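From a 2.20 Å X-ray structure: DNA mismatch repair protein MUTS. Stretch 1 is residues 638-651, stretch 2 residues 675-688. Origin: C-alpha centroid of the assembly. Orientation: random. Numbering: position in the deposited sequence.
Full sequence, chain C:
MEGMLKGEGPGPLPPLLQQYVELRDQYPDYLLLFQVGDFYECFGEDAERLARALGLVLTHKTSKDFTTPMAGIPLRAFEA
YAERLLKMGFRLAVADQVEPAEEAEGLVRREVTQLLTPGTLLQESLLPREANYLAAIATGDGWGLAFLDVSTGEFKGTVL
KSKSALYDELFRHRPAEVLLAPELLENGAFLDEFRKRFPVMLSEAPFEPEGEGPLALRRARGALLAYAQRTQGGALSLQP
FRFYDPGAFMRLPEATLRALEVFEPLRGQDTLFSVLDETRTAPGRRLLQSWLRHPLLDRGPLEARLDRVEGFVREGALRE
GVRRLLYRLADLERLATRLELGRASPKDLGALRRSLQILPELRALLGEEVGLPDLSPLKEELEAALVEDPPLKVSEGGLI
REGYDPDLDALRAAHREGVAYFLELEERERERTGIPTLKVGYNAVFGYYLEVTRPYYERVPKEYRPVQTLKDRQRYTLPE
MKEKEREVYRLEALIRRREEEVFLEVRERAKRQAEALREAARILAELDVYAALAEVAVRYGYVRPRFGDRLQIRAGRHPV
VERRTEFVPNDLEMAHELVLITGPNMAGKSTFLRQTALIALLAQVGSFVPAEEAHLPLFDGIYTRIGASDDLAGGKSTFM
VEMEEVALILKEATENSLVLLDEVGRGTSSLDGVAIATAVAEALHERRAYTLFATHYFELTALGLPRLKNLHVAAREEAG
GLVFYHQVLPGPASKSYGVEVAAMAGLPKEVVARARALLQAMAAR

Stretch 1 638-651: TFMVEMEEVALILK
Stretch 2, residues 675-688: AIATAVAEALHERR

The most unusual feature of this contact is its one polar link: the side chain of Arg687, near the C-terminal end of the second helix, reaches across to a backbone carbonyl of the first. Arg687 NH1 donates to Leu650 O at 2.7 Å with a nearly straight N-H...O angle of 165°, and Arg687 NH2 adds a weak bond to the same Leu650 O at 3.2 Å and 132°. The oxygen lies at the edge of the guanidinium, near its plane, where the N-H bonds point. To get there the arginine folds compactly, with chi1 t (-169°), chi2 p (60°), chi3 p (54°) and chi4 at 81°.

Both backbones are alpha-helical. Residues 638-651 form helix throughout, continuing later in the chain, with phi/psi near -64/-40 in the body, then -65/-29 at Leu650 and -84/-24 at Lys651. Its i to i+4 hydrogen bonds range from Leu650 N to Val646 O at 2.8 Å to Glu642 N to Thr638 O at 3.2 Å. The second stretch is already helical at Ala675, the helix having begun earlier, with similar torsions, and leaves helical geometry at Arg688, whose positive phi (71/18) belongs to a Schellman motif. Arg688 N bonds back to His685 O at 2.9 Å and weakly to Leu684 O at 3.1 Å.

The helices run in the same direction, their N-to-C axes 18° apart with a signed crossing angle of 18°, and approach to 11.1 Å. That is a wide spacing, and the buried surface is a modest 379 Å². Register is set by three CA pairs: Met643 and Ile676 CA atoms lie 9.3 Å apart, Val646 and Val680 CA atoms 8.2 Å, Leu650 and Leu684 CA atoms 7.3 Å. The backbones therefore draw together toward their C-terminal ends, and longer side chains bridge the wider N-terminal part.

There Ile676 (m, m) points toward the first helix and meets two partners. Met643, a selenomethionine with chi1 m, chi2 m and chi3 98°, starts sideways but brings its end nearer, placing Met643 SE 3.5 Å from Ile676 CG2. Phe639 (chi1 t, chi2 76°) likewise starts sideways and reaches inward; Phe639 CZ lies 4.4 Å from Ile676 CG1, which sits at the ring edge, near the ring plane. One turn on, two beta-branched residues face each other, both with chi1 t at 170°: Val646 CG1 is 4.0 Å from Val680 CG2.

Leu650 has the largest covered area, 98 Å². In the m, t rotamer its CA-to-CB bond points sideways, but its end turns inward, with Leu650 CD2 4.0 Å from Leu684 CG and 4.2 Å from Ala683 CB. Leu684 is also m, t and also starts sideways; Ala683 points toward the first helix, and its short methyl still meets the leucine.

The rule to read here is an apolar stripe at helical spacing, Phe639, Met643, Val646 and Leu650 against Ile676, Val680, Ala683 and Leu684, with Arg687 as the polar end. Dispersion and the exclusion of water favor the packing, while the arginine bonds add direction at one end. Leu650 serves both chemistries, its side chain packing and its carbonyl accepting.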

# COMPACT_ATOMS: atom_id res chain seq x y z
N THR C 638 7.73 -25.78 -11.14
CA THR C 638 7.61 -25.97 -9.69
C THR C 638 8.56 -27.07 -9.25
O THR C 638 9.20 -26.96 -8.20
CB THR C 638 6.16 -26.34 -9.29
OG1 THR C 638 5.36 -25.15 -9.25
CG2 THR C 638 6.13 -27.01 -7.92
N PHE C 639 8.64 -28.11 -10.06
CA PHE C 639 9.52 -29.24 -9.78
C PHE C 639 10.97 -28.81 -9.84
O PHE C 639 11.76 -29.17 -8.97
CB PHE C 639 9.29 -30.36 -10.81
CG PHE C 639 10.27 -31.49 -10.71
CD1 PHE C 639 10.16 -32.44 -9.70
CD2 PHE C 639 11.31 -31.61 -11.62
CE1 PHE C 639 11.07 -33.49 -9.60
CE2 PHE C 639 12.22 -32.66 -11.53
CZ PHE C 639 12.10 -33.60 -10.52
N MSE C 640 11.32 -28.04 -10.86
CA MSE C 640 12.70 -27.58 -11.01
C MSE C 640 13.15 -26.64 -9.90
O MSE C 640 14.30 -26.69 -9.47
CB MSE C 640 12.88 -26.88 -12.36
CG MSE C 640 14.30 -26.38 -12.59
SE MSE C 640 14.61 -25.64 -14.36
CE MSE C 640 15.27 -27.23 -15.20
N VAL C 641 12.25 -25.78 -9.44
CA VAL C 641 12.59 -24.85 -8.39
C VAL C 641 12.89 -25.59 -7.10
O VAL C 641 13.85 -25.27 -6.40
CB VAL C 641 11.46 -23.84 -8.13
CG1 VAL C 641 11.81 -22.94 -6.95
CG2 VAL C 641 11.23 -23.00 -9.37
N GLU C 642 12.08 -26.58 -6.78
CA GLU C 642 12.29 -27.35 -5.57
C GLU C 642 13.57 -28.17 -5.68
O GLU C 642 14.27 -28.37 -4.69
CB GLU C 642 11.05 -28.23 -5.27
CG GLU C 642 9.75 -27.42 -5.36
CD GLU C 642 8.54 -28.10 -4.72
OE1 GLU C 642 8.43 -29.33 -4.77
OE2 GLU C 642 7.67 -27.37 -4.18
N MSE C 643 13.90 -28.63 -6.89
CA MSE C 643 15.13 -29.39 -7.06
C MSE C 643 16.34 -28.49 -6.83
O MSE C 643 17.35 -28.93 -6.29
CB MSE C 643 15.21 -30.01 -8.47
CG MSE C 643 14.25 -31.17 -8.70
SE MSE C 643 14.53 -32.62 -7.46
CE MSE C 643 13.15 -32.21 -6.17
N GLU C 644 16.24 -27.22 -7.23
CA GLU C 644 17.33 -26.28 -7.01
C GLU C 644 17.54 -26.12 -5.51
O GLU C 644 18.68 -26.15 -5.03
CB GLU C 644 17.01 -24.91 -7.63
CG GLU C 644 17.19 -24.84 -9.13
CD GLU C 644 16.91 -23.45 -9.70
OE1 GLU C 644 17.24 -23.22 -10.88
OE2 GLU C 644 16.36 -22.60 -8.98
N GLU C 645 16.45 -25.94 -4.77
CA GLU C 645 16.56 -25.78 -3.33
C GLU C 645 17.19 -27.02 -2.68
O GLU C 645 18.04 -26.90 -1.80
CB GLU C 645 15.18 -25.52 -2.72
CG GLU C 645 14.59 -24.16 -3.08
CD GLU C 645 13.15 -24.00 -2.62
OE1 GLU C 645 12.84 -24.36 -1.45
OE2 GLU C 645 12.32 -23.50 -3.41
N VAL C 646 16.77 -28.20 -3.13
CA VAL C 646 17.31 -29.45 -2.61
C VAL C 646 18.83 -29.50 -2.83
O VAL C 646 19.57 -29.90 -1.94
CB VAL C 646 16.66 -30.68 -3.29
CG1 VAL C 646 17.40 -31.96 -2.91
CG2 VAL C 646 15.20 -30.79 -2.85
N ALA C 647 19.27 -29.08 -4.01
CA ALA C 647 20.69 -29.06 -4.33
C ALA C 647 21.44 -28.20 -3.33
O ALA C 647 22.43 -28.64 -2.76
CB ALA C 647 20.91 -28.53 -5.74
N LEU C 648 20.99 -26.97 -3.11
CA LEU C 648 21.66 -26.11 -2.15
C LEU C 648 21.74 -26.82 -0.80
O LEU C 648 22.79 -26.80 -0.14
CB LEU C 648 20.92 -24.78 -1.97
CG LEU C 648 21.16 -23.69 -3.02
CD1 LEU C 648 20.43 -22.43 -2.60
CD2 LEU C 648 22.67 -23.39 -3.15
N ILE C 649 20.65 -27.47 -0.41
CA ILE C 649 20.62 -28.18 0.86
C ILE C 649 21.65 -29.30 0.92
O ILE C 649 22.36 -29.44 1.91
CB ILE C 649 19.22 -28.75 1.14
CG1 ILE C 649 18.23 -27.59 1.33
CG2 ILE C 649 19.25 -29.62 2.39
CD1 ILE C 649 16.78 -28.01 1.50
N LEU C 650 21.75 -30.10 -0.15
CA LEU C 650 22.69 -31.21 -0.19
C LEU C 650 24.14 -30.77 -0.16
O LEU C 650 25.01 -31.48 0.34
CB LEU C 650 22.46 -32.07 -1.44
CG LEU C 650 21.14 -32.85 -1.44
CD1 LEU C 650 20.92 -33.49 -2.79
CD2 LEU C 650 21.17 -33.90 -0.35
N LYS C 651 24.40 -29.58 -0.68
CA LYS C 651 25.75 -29.05 -0.73
C LYS C 651 26.19 -28.34 0.55
O LYS C 651 27.38 -28.25 0.84
CB LYS C 651 25.88 -28.10 -1.93
CG LYS C 651 25.71 -28.83 -3.26
CD LYS C 651 25.67 -27.88 -4.45
CE LYS C 651 25.28 -28.64 -5.72
NZ LYS C 651 24.96 -27.72 -6.86
N ALA C 675 11.96 -42.03 -7.57
CA ALA C 675 13.39 -42.23 -7.76
C ALA C 675 14.18 -41.06 -7.19
O ALA C 675 15.16 -41.26 -6.48
CB ALA C 675 13.71 -42.38 -9.24
N ILE C 676 13.76 -39.84 -7.52
CA ILE C 676 14.45 -38.64 -7.04
C ILE C 676 14.31 -38.54 -5.53
O ILE C 676 15.28 -38.26 -4.82
CB ILE C 676 13.87 -37.34 -7.66
CG1 ILE C 676 13.86 -37.44 -9.19
CG2 ILE C 676 14.70 -36.14 -7.22
CD1 ILE C 676 15.24 -37.59 -9.81
N ALA C 677 13.09 -38.75 -5.04
CA ALA C 677 12.86 -38.67 -3.60
C ALA C 677 13.75 -39.66 -2.86
O ALA C 677 14.27 -39.35 -1.79
CB ALA C 677 11.39 -38.93 -3.29
N THR C 678 13.94 -40.85 -3.45
CA THR C 678 14.77 -41.90 -2.84
C THR C 678 16.26 -41.57 -2.80
O THR C 678 16.91 -41.73 -1.76
CB THR C 678 14.61 -43.25 -3.57
OG1 THR C 678 13.27 -43.73 -3.42
CG2 THR C 678 15.57 -44.27 -3.00
N ALA C 679 16.79 -41.14 -3.93
CA ALA C 679 18.20 -40.78 -4.04
C ALA C 679 18.50 -39.66 -3.05
O ALA C 679 19.54 -39.66 -2.39
CB ALA C 679 18.53 -40.33 -5.47
N VAL C 680 17.59 -38.69 -2.97
CA VAL C 680 17.76 -37.57 -2.06
C VAL C 680 17.72 -38.08 -0.62
O VAL C 680 18.54 -37.70 0.21
CB VAL C 680 16.65 -36.51 -2.25
CG1 VAL C 680 16.71 -35.47 -1.14
CG2 VAL C 680 16.82 -35.83 -3.62
N ALA C 681 16.77 -38.97 -0.33
CA ALA C 681 16.66 -39.53 1.02
C ALA C 681 17.93 -40.27 1.41
O ALA C 681 18.44 -40.09 2.51
CB ALA C 681 15.45 -40.48 1.10
N GLU C 682 18.44 -41.11 0.51
CA GLU C 682 19.65 -41.88 0.80
C GLU C 682 20.86 -40.99 1.04
O GLU C 682 21.68 -41.26 1.93
CB GLU C 682 19.97 -42.85 -0.34
CG GLU C 682 18.87 -43.89 -0.60
CD GLU C 682 19.23 -44.88 -1.69
OE1 GLU C 682 20.04 -44.54 -2.58
OE2 GLU C 682 18.67 -46.00 -1.68
N ALA C 683 20.98 -39.92 0.26
CA ALA C 683 22.12 -39.01 0.41
C ALA C 683 22.06 -38.31 1.76
O ALA C 683 23.09 -38.12 2.41
CB ALA C 683 22.15 -37.99 -0.72
N LEU C 684 20.86 -37.93 2.20
CA LEU C 684 20.75 -37.26 3.49
C LEU C 684 20.97 -38.28 4.61
O LEU C 684 21.45 -37.93 5.68
CB LEU C 684 19.39 -36.57 3.62
CG LEU C 684 19.35 -35.21 2.91
CD1 LEU C 684 17.93 -34.71 2.75
CD2 LEU C 684 20.20 -34.22 3.70
N HIS C 685 20.61 -39.53 4.34
CA HIS C 685 20.82 -40.59 5.32
C HIS C 685 22.34 -40.78 5.45
O HIS C 685 22.87 -40.81 6.57
CB HIS C 685 20.16 -41.89 4.84
CG HIS C 685 20.57 -43.09 5.63
ND1 HIS C 685 19.92 -43.48 6.78
CD2 HIS C 685 21.58 -43.98 5.44
CE1 HIS C 685 20.51 -44.56 7.27
NE2 HIS C 685 21.52 -44.88 6.48
N GLU C 686 23.03 -40.90 4.31
CA GLU C 686 24.49 -41.05 4.29
C GLU C 686 25.13 -39.84 4.97
O GLU C 686 26.12 -39.97 5.70
CB GLU C 686 25.02 -41.10 2.85
CG GLU C 686 24.56 -42.27 1.99
CD GLU C 686 24.93 -42.07 0.51
OE1 GLU C 686 26.13 -41.83 0.22
OE2 GLU C 686 24.03 -42.17 -0.37
N ARG C 687 24.58 -38.65 4.71
CA ARG C 687 25.11 -37.42 5.30
C ARG C 687 25.03 -37.47 6.82
O ARG C 687 25.82 -36.81 7.51
CB ARG C 687 24.34 -36.20 4.78
CG ARG C 687 24.97 -34.86 5.13
CD ARG C 687 26.37 -34.75 4.53
NE ARG C 687 26.36 -35.02 3.09
CZ ARG C 687 26.02 -34.13 2.16
NH1 ARG C 687 25.67 -32.90 2.50
NH2 ARG C 687 26.02 -34.48 0.89
N ARG C 688 24.09 -38.24 7.34
CA ARG C 688 23.86 -38.39 8.77
C ARG C 688 23.26 -37.14 9.43
O ARG C 688 23.32 -36.98 10.66
CB ARG C 688 25.15 -38.79 9.51
CG ARG C 688 25.70 -40.15 9.10
CD ARG C 688 26.94 -40.54 9.92
NE ARG C 688 26.60 -41.30 11.13
CZ ARG C 688 26.33 -40.76 12.31
NH1 ARG C 688 26.35 -39.44 12.47
NH2 ARG C 688 26.03 -41.54 13.34